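Local coordinates for hypothetical protein PA3352 (PDB 2FUP) that probably serves flagellar assembly as a FlgN-type export chaperone for hook-filament junction proteins, built as an all-helical bundle, at residues A[27-30]-A[31-35]; A[104-107]-A[108-112]. All coordinates share one frame; numbering follows the deposited sequence.

How the contacts relate
Contact 1 (27-30 with 31-35) comes first along the chain, in the last turns of helix 7-34. Contact 2 (104-107 with 108-112) follows much later, near the end of helix 88-114. Each is a local contact within one helix. Their centres are about 12 Å apart, on the same side of the chain's centre, and the two helices pack against each other there. E29 OE2 and N112 ND2, 2.9 Å apart, form a probable hydrogen bond between the contacts. The CB of F30 packs on the N112 side chain, and R111 makes a cation-pi contact with F30. Here the C-terminal part of helix 7-34 lies against that of helix 88-114 in the helical bundle.

Contact 1 of 2, residues A[27-30]-A[31-35]; sequences DEEF and QALER
Q31 meets D27 one turn back in the last turns of helix 7-34, part of an all-helical bundle. The contact is a set of i to i+4 pairs along one alpha helix. The backbone N of Q31 bonds to D27 O at 3.0 Å. Its side chain also runs back toward D27. CG lies anti to the carbonyl carbon (chi1 -66°) and the chain beyond is extended, which carries the amide to the carboxylate. Q31 NE2 then gives D27 OD2 a weak hydrogen bond of 2.9 Å. It is bent, and the amide and carboxylate planes are turned steeply against each other.

A32 continues the ladder, with its N on E28 O at 3.0 Å. Its CB touches the carbonyl oxygens of E28 and E29, and the methyl also packs on V40 and L41 of helix 39-68.

L33 N bonds to E29 O at 2.8 Å. L33 CG lies 3.3 Å from E29 O, and L33 CD1 is only loosely near E29 CG. The carboxylate of E29 turns away to other helices, where it makes a salt bridge with K48 and a hydrogen bond with N112. These charged and polar partners satisfy a buried acid.

E34 is the partner of F30. E34 N donates to F30 O at 2.9 Å. The side chain bends at chi2 (-61°) and folds back over the phenyl ring. E34 CG makes a CH-pi contact over one face of F30, 4.1 Å from the centroid and displaced toward the rim. The E34 carboxylate is turned 64° from the ring plane, with OE2 lying 3.3 Å from F30 CE1.

Contact 2 of 2, residues A[104-107]-A[108-112]; sequences RCQQ and ANLRN
L110 CG stands anti to its own carbonyl carbon (chi1 -71°), while Q106 CG stands anti to its backbone N. These torsions set the two side chains alongside each other, pointing the same way. Q106 CG and L110 CD1 come within 4.2 Å, a loose aliphatic contact. L110 CG lies nearer to the backbone, 3.3 Å from Q106 O.

That oxygen is gripped twice. L110 N bonds to Q106 O at 3.0 Å. An ordered water also donates to Q106 O, at 2.8 Å. The same water accepts from N109 ND2 at 3.0 Å, so it bridges the backbone of one residue to the side chain three places on. N109 ND2 has a second partner in the backbone oxygen of Q120, which ties this helix to the chain just before helix 121-130.

All of this lies on helix 88-114 of the FlgN helical bundle, and the backbone follows the usual alpha-helical i to i+4 pattern. A108 N bonds to R104 O, and N109 N to C105 O. The CB of A108 rests on R104 O and also packs on V26 of helix 7-34. The buried C105 side chain touches L23 of that helix and L127 of helix 121-130.

R111 N bonds to Q107 O at 2.9 Å. The R111 chain bends at chi3 (56°), and its guanidinium meets the next side chain. NH2 bonds to N112 OD1 at 3.1 Å, and NE adds a weak bond to the same oxygen. N112 OD1 lies 21° out of the guanidinium plane.

Contact 1 of 2, residues A[27-30]-A[31-35]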
loop_
_atom_site.group_PDB
_atom_site.type_symbol
_atom_site.label_atom_id
_atom_site.label_comp_id
_atom_site.label_asym_id
_atom_site.label_seq_id
_atom_site.Cartn_x
_atom_site.Cartn_y
_atom_site.Cartn_z
ATOM N N ASP A 27 13.281 3.800 -3.548
ATOM C CA ASP A 27 14.458 4.577 -3.190
ATOM C C ASP A 27 15.721 3.899 -3.761
ATOM O O ASP A 27 16.682 4.559 -4.227
ATOM C CB ASP A 27 14.616 4.615 -1.679
ATOM C CG ASP A 27 15.836 5.421 -1.242
ATOM O OD1 ASP A 27 15.851 6.611 -1.599
ATOM O OD2 ASP A 27 16.724 4.879 -0.512
ATOM N N GLU A 28 15.760 2.556 -3.723
ATOM C CA GLU A 28 16.897 1.828 -4.246
ATOM C C GLU A 28 17.006 2.130 -5.776
ATOM O O GLU A 28 18.087 2.283 -6.355
ATOM C CB GLU A 28 16.740 0.337 -3.942
ATOM C CG GLU A 28 17.910 -0.468 -4.382
ATOM C CD GLU A 28 17.955 -1.878 -3.782
ATOM O OE1 GLU A 28 17.118 -2.121 -2.874
ATOM O OE2 GLU A 28 18.752 -2.741 -4.247
ATOM N N GLU A 29 15.843 2.123 -6.432
ATOM C CA GLU A 29 15.804 2.468 -7.841
ATOM C C GLU A 29 16.274 3.920 -8.155
ATOM O O GLU A 29 16.997 4.146 -9.093
ATOM C CB GLU A 29 14.385 2.200 -8.363
ATOM C CG GLU A 29 14.154 2.526 -9.809
ATOM C CD GLU A 29 12.686 2.322 -10.154
ATOM O OE1 GLU A 29 12.258 1.156 -10.336
ATOM O OE2 GLU A 29 11.945 3.321 -10.167
ATOM N N PHE A 30 15.871 4.862 -7.334
ATOM C CA PHE A 30 16.370 6.242 -7.413
ATOM C C PHE A 30 17.889 6.252 -7.361
ATOM O O PHE A 30 18.577 6.901 -8.190
ATOM C CB PHE A 30 15.758 7.067 -6.276
ATOM C CG PHE A 30 16.249 8.428 -6.202
ATOM C CD1 PHE A 30 16.020 9.298 -7.225
ATOM C CD2 PHE A 30 16.915 8.845 -5.059
ATOM C CE1 PHE A 30 16.490 10.619 -7.144
ATOM C CE2 PHE A 30 17.414 10.144 -4.969
ATOM C CZ PHE A 30 17.204 11.018 -5.999
ATOM N N GLN A 31 18.449 5.497 -6.412
ATOM C CA GLN A 31 19.916 5.464 -6.307
ATOM C C GLN A 31 20.570 4.893 -7.558
ATOM O O GLN A 31 21.595 5.339 -8.076
ATOM C CB GLN A 31 20.340 4.649 -5.098
ATOM C CG GLN A 31 19.926 5.308 -3.812
ATOM C CD GLN A 31 20.261 4.477 -2.595
ATOM O OE1 GLN A 31 21.373 3.929 -2.452
ATOM N NE2 GLN A 31 19.294 4.345 -1.717
ATOM N N ALA A 32 19.980 3.800 -8.036
ATOM C CA ALA A 32 20.457 3.208 -9.264
ATOM C C ALA A 32 20.404 4.171 -10.430
ATOM O O ALA A 32 21.325 4.193 -11.234
ATOM C CB ALA A 32 19.619 1.986 -9.616
ATOM N N LEU A 33 19.283 4.874 -10.581
ATOM C CA LEU A 33 19.163 5.872 -11.656
ATOM C C LEU A 33 20.222 6.955 -11.553
ATOM O O LEU A 33 20.837 7.341 -12.571
ATOM C CB LEU A 33 17.812 6.533 -11.610
ATOM C CG LEU A 33 16.655 5.680 -12.040
ATOM C CD1 LEU A 33 15.353 6.352 -11.671
ATOM C CD2 LEU A 33 16.650 5.259 -13.478
ATOM N N GLU A 34 20.415 7.481 -10.337
ATOM C CA GLU A 34 21.458 8.520 -10.109
ATOM C C GLU A 34 22.819 8.010 -10.497
ATOM O O GLU A 34 23.678 8.758 -11.016
ATOM C CB GLU A 34 21.502 8.898 -8.626
ATOM C CG GLU A 34 20.288 9.710 -8.177
ATOM C CD GLU A 34 20.148 11.031 -8.918
ATOM O OE1 GLU A 34 21.184 11.601 -9.347
ATOM O OE2 GLU A 34 19.005 11.496 -9.082
ATOM N N ARG A 35 23.061 6.732 -10.245
ATOM C CA ARG A 35 24.368 6.184 -10.440
ATOM C C ARG A 35 24.524 5.522 -11.775
ATOM O O ARG A 35 25.575 4.928 -12.044
ATOM C CB ARG A 35 24.726 5.181 -9.361
ATOM C CG ARG A 35 24.612 5.697 -7.982
ATOM C CD ARG A 35 24.859 4.538 -7.043
ATOM N NE ARG A 35 24.482 4.851 -5.681
ATOM C CZ ARG A 35 24.668 4.032 -4.645
ATOM N NH1 ARG A 35 25.227 2.879 -4.836
ATOM N NH2 ARG A 35 24.296 4.381 -3.424
#

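Contact 2 of 2, residues A[104-107]-A[108-112]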
loop_
_atom_site.group_PDB
_atom_site.type_symbol
_atom_site.label_atom_id
_atom_site.label_comp_id
_atom_site.label_asym_id
_atom_site.label_seq_id
_atom_site.Cartn_x
_atom_site.Cartn_y
_atom_site.Cartn_z
ATOM N N ARG A 104 3.611 8.297 0.033
ATOM C CA ARG A 104 5.045 8.399 -0.102
ATOM C C ARG A 104 5.542 7.566 -1.289
ATOM O O ARG A 104 6.410 8.031 -2.050
ATOM C CB ARG A 104 5.717 7.918 1.189
ATOM C CG ARG A 104 5.556 8.874 2.359
ATOM C CD ARG A 104 6.070 8.290 3.667
ATOM N NE ARG A 104 7.534 8.306 3.737
ATOM C CZ ARG A 104 8.277 7.614 4.619
ATOM N NH1 ARG A 104 7.711 6.793 5.509
ATOM N NH2 ARG A 104 9.614 7.735 4.595
ATOM N N CYS A 105 5.044 6.346 -1.416
ATOM C CA CYS A 105 5.423 5.507 -2.574
ATOM C C CYS A 105 5.053 6.215 -3.878
ATOM O O CYS A 105 5.845 6.238 -4.828
ATOM C CB CYS A 105 4.739 4.175 -2.533
ATOM S SG CYS A 105 5.275 2.993 -1.259
ATOM N N GLN A 106 3.849 6.745 -3.946
ATOM C CA GLN A 106 3.400 7.387 -5.189
ATOM C C GLN A 106 4.271 8.528 -5.560
ATOM O O GLN A 106 4.684 8.650 -6.745
ATOM C CB GLN A 106 1.973 7.885 -5.024
ATOM C CG GLN A 106 1.419 8.548 -6.267
ATOM C CD GLN A 106 -0.047 8.933 -6.013
ATOM O OE1 GLN A 106 -0.323 9.827 -5.181
ATOM N NE2 GLN A 106 -0.991 8.233 -6.687
ATOM N N GLN A 107 4.618 9.384 -4.597
ATOM C CA GLN A 107 5.456 10.525 -4.865
ATOM C C GLN A 107 6.874 10.113 -5.318
ATOM O O GLN A 107 7.457 10.708 -6.201
ATOM C CB GLN A 107 5.610 11.369 -3.579
ATOM C CG GLN A 107 4.300 11.981 -3.060
ATOM C CD GLN A 107 4.387 12.533 -1.631
ATOM O OE1 GLN A 107 5.281 12.179 -0.854
ATOM N NE2 GLN A 107 3.425 13.401 -1.280
ATOM N N ALA A 108 7.423 9.116 -4.629
ATOM C CA ALA A 108 8.790 8.715 -4.895
ATOM C C ALA A 108 8.846 8.090 -6.275
ATOM O O ALA A 108 9.844 8.246 -7.004
ATOM C CB ALA A 108 9.253 7.710 -3.839
ATOM N N ASN A 109 7.818 7.377 -6.639
ATOM C CA ASN A 109 7.799 6.792 -7.960
ATOM C C ASN A 109 7.658 7.841 -9.040
ATOM O O ASN A 109 8.356 7.800 -10.076
ATOM C CB ASN A 109 6.710 5.776 -8.043
ATOM C CG ASN A 109 6.655 5.090 -9.383
ATOM O OD1 ASN A 109 7.551 4.313 -9.732
ATOM N ND2 ASN A 109 5.597 5.382 -10.159
ATOM N N LEU A 110 6.827 8.842 -8.788
ATOM C CA LEU A 110 6.751 9.948 -9.738
ATOM C C LEU A 110 8.090 10.647 -9.898
ATOM O O LEU A 110 8.500 11.030 -11.024
ATOM C CB LEU A 110 5.642 10.940 -9.329
ATOM C CG LEU A 110 4.235 10.392 -9.538
ATOM C CD1 LEU A 110 3.203 11.298 -8.849
ATOM C CD2 LEU A 110 3.892 10.214 -11.018
ATOM N N ARG A 111 8.805 10.867 -8.814
ATOM C CA ARG A 111 10.135 11.446 -8.917
ATOM C C ARG A 111 11.060 10.584 -9.809
ATOM O O ARG A 111 11.787 11.115 -10.652
ATOM C CB ARG A 111 10.757 11.685 -7.532
ATOM C CG ARG A 111 12.223 12.115 -7.553
ATOM C CD ARG A 111 12.950 11.710 -6.327
ATOM N NE ARG A 111 12.799 10.276 -6.169
ATOM C CZ ARG A 111 13.019 9.612 -5.046
ATOM N NH1 ARG A 111 13.471 10.248 -3.966
ATOM N NH2 ARG A 111 12.806 8.314 -5.021
ATOM N N ASN A 112 11.039 9.273 -9.639
ATOM C CA ASN A 112 11.841 8.372 -10.489
ATOM C C ASN A 112 11.426 8.434 -11.960
ATOM O O ASN A 112 12.297 8.516 -12.842
ATOM C CB ASN A 112 11.706 6.928 -10.030
ATOM C CG ASN A 112 12.389 6.666 -8.687
ATOM O OD1 ASN A 112 12.941 7.564 -8.067
ATOM N ND2 ASN A 112 12.407 5.419 -8.279
HETATM O O HOH W 1 3.554 7.057 -8.703
#